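Thiamine pyrophosphokinase (Candida albicans, PDB 2G9Z) transfers a pyrophosphate group from ATP to thiamine, making the cofactor thiamine pyrophosphate. Local coordinates at residues 27-33 with 318-324. Numbering follows the deposited sequence.
Sequences QPDSLII and SGETGFI
L31 and G319 form a single parallel beta bridge, by which the loop after strand 23-26 is laid on the turn leading into strand 322-327 of the vitamin B1-binding beta domain, a worked example of a loop docked through its backbone. Two backbone hydrogen bonds, L31 N to S318 O and E320 N to L31 O, both 2.9 Å, clasp S318 and E320 to the one residue L31, the pattern that defines a parallel bridge. CA-H...O contacts accompany them, such as G319 CA to L31 O (3.4 Å).

Past the bridge the two segments separate and water fills in: one molecule accepts from I33 N and donates to G322 O, and a second donates to I33 O and is also hydrogen-bonded to T321 OG1.

Apolar contact is modest: I33 CG2 lies against I324 CD1 (3.8 Å). The methylene I33 CG1 sits against a backbone carbonyl, 3.6 Å from G322 O, while I32 CD1 lies across the E320 side chain, 3.8 Å from E320 CG and nearest to carboxylate oxygen OE1.

Among polar groups, R263 hydrogen-bonds to D29 O and S30 OG, and K297 forms a salt bridge with D29 OD1; the D29 side chain is about 10 Å from the bound thiamine pyrophosphate analogue. The polar side-chain link is S318 OG, turned beside its own backbone N (chi1 -66°), which donates to P28 O at 2.9 Å, tilted 17° from the carbonyl plane.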
loop_
_atom_site.group_PDB
_atom_site.type_symbol
_atom_site.label_atom_id
_atom_site.label_comp_id
_atom_site.label_asym_id
_atom_site.label_seq_id
_atom_site.Cartn_x
_atom_site.Cartn_y
_atom_site.Cartn_z
ATOM N N GLN A 27 -26.306 2.509 -7.205
ATOM C CA GLN A 27 -26.745 3.618 -8.037
ATOM C C GLN A 27 -26.571 3.311 -9.511
ATOM O O GLN A 27 -25.960 2.310 -9.875
ATOM C CB GLN A 27 -25.923 4.864 -7.699
ATOM C CG GLN A 27 -25.980 5.252 -6.246
ATOM C CD GLN A 27 -27.266 5.964 -5.895
ATOM O OE1 GLN A 27 -28.313 5.707 -6.488
ATOM N NE2 GLN A 27 -27.197 6.855 -4.919
ATOM N N PRO A 28 -27.150 4.149 -10.384
ATOM C CA PRO A 28 -26.988 3.904 -11.816
ATOM C C PRO A 28 -25.558 4.325 -12.140
ATOM O O PRO A 28 -24.912 4.993 -11.330
ATOM C CB PRO A 28 -28.041 4.819 -12.449
ATOM C CG PRO A 28 -28.202 5.900 -11.456
ATOM C CD PRO A 28 -28.181 5.168 -10.145
ATOM N N ASP A 29 -25.062 3.935 -13.307
ATOM C CA ASP A 29 -23.698 4.269 -13.694
ATOM C C ASP A 29 -23.424 5.755 -13.821
ATOM O O ASP A 29 -22.275 6.188 -13.765
ATOM C CB ASP A 29 -23.337 3.584 -15.009
ATOM C CG ASP A 29 -23.207 2.092 -14.862
ATOM O OD1 ASP A 29 -22.868 1.641 -13.747
ATOM O OD2 ASP A 29 -23.429 1.378 -15.861
ATOM N N SER A 30 -24.474 6.541 -14.010
ATOM C CA SER A 30 -24.293 7.971 -14.139
ATOM C C SER A 30 -25.306 8.719 -13.299
ATOM O O SER A 30 -26.473 8.351 -13.242
ATOM C CB SER A 30 -24.393 8.387 -15.606
ATOM O OG SER A 30 -23.290 7.882 -16.342
ATOM N N LEU A 31 -24.834 9.762 -12.632
ATOM C CA LEU A 31 -25.670 10.586 -11.781
ATOM C C LEU A 31 -25.128 11.994 -11.811
ATOM O O LEU A 31 -23.979 12.221 -12.194
ATOM C CB LEU A 31 -25.616 10.101 -10.328
ATOM C CG LEU A 31 -26.283 8.794 -9.911
ATOM C CD1 LEU A 31 -25.902 8.484 -8.467
ATOM C CD2 LEU A 31 -27.797 8.920 -10.049
ATOM N N ILE A 32 -25.968 12.943 -11.425
ATOM C CA ILE A 32 -25.536 14.323 -11.333
ATOM C C ILE A 32 -25.757 14.686 -9.876
ATOM O O ILE A 32 -26.868 14.575 -9.357
ATOM C CB ILE A 32 -26.349 15.272 -12.247
ATOM C CG1 ILE A 32 -25.695 15.356 -13.633
ATOM C CG2 ILE A 32 -26.367 16.678 -11.652
ATOM C CD1 ILE A 32 -25.526 14.036 -14.320
ATOM N N ILE A 33 -24.680 15.077 -9.208
ATOM C CA ILE A 33 -24.756 15.455 -7.809
ATOM C C ILE A 33 -24.532 16.955 -7.727
ATOM O O ILE A 33 -23.551 17.474 -8.257
ATOM C CB ILE A 33 -23.664 14.737 -6.978
ATOM C CG1 ILE A 33 -23.778 13.220 -7.165
ATOM C CG2 ILE A 33 -23.803 15.099 -5.500
ATOM C CD1 ILE A 33 -25.081 12.623 -6.659
ATOM N N SER A 318 -20.075 7.391 -9.931
ATOM C CA SER A 318 -21.248 7.606 -10.773
ATOM C C SER A 318 -21.443 9.086 -11.107
ATOM O O SER A 318 -21.959 9.426 -12.173
ATOM C CB SER A 318 -22.507 7.068 -10.077
ATOM O OG SER A 318 -22.455 5.657 -9.949
ATOM N N GLY A 319 -21.039 9.964 -10.193
ATOM C CA GLY A 319 -21.186 11.394 -10.430
ATOM C C GLY A 319 -20.420 11.839 -11.660
ATOM O O GLY A 319 -19.201 11.680 -11.731
ATOM N N GLU A 320 -21.121 12.410 -12.634
ATOM C CA GLU A 320 -20.468 12.842 -13.864
ATOM C C GLU A 320 -19.573 14.058 -13.687
ATOM O O GLU A 320 -18.570 14.200 -14.384
ATOM C CB GLU A 320 -21.511 13.157 -14.940
ATOM C CG GLU A 320 -22.463 12.017 -15.249
ATOM C CD GLU A 320 -23.129 12.189 -16.597
ATOM O OE1 GLU A 320 -23.741 13.258 -16.826
ATOM O OE2 GLU A 320 -23.035 11.254 -17.423
ATOM N N THR A 321 -19.941 14.932 -12.759
ATOM C CA THR A 321 -19.190 16.156 -12.514
ATOM C C THR A 321 -18.675 16.245 -11.083
ATOM O O THR A 321 -17.979 17.195 -10.722
ATOM C CB THR A 321 -20.068 17.388 -12.785
ATOM O OG1 THR A 321 -21.143 17.419 -11.839
ATOM C CG2 THR A 321 -20.651 17.320 -14.188
ATOM N N GLY A 322 -19.028 15.259 -10.269
ATOM C CA GLY A 322 -18.575 15.263 -8.893
ATOM C C GLY A 322 -19.414 14.366 -8.017
ATOM O O GLY A 322 -20.430 13.836 -8.453
ATOM N N PHE A 323 -18.973 14.182 -6.778
ATOM C CA PHE A 323 -19.696 13.360 -5.823
ATOM C C PHE A 323 -19.432 13.882 -4.419
ATOM O O PHE A 323 -18.529 14.694 -4.202
ATOM C CB PHE A 323 -19.273 11.889 -5.927
ATOM C CG PHE A 323 -17.809 11.643 -5.652
ATOM C CD1 PHE A 323 -16.865 11.741 -6.676
ATOM C CD2 PHE A 323 -17.377 11.299 -4.368
ATOM C CE1 PHE A 323 -15.503 11.498 -6.428
ATOM C CE2 PHE A 323 -16.025 11.053 -4.105
ATOM C CZ PHE A 323 -15.083 11.152 -5.138
ATOM N N ILE A 324 -20.214 13.408 -3.461
ATOM C CA ILE A 324 -20.051 13.852 -2.091
ATOM C C ILE A 324 -19.788 12.723 -1.105
ATOM O O ILE A 324 -20.413 11.667 -1.168
ATOM C CB ILE A 324 -21.306 14.603 -1.615
ATOM C CG1 ILE A 324 -21.462 15.904 -2.409
ATOM C CG2 ILE A 324 -21.227 14.863 -0.108
ATOM C CD1 ILE A 324 -22.769 16.619 -2.154
HETATM O O HOH W 1 -22.089 14.888 -10.247
HETATM O O HOH W 2 -21.044 17.711 -9.311
#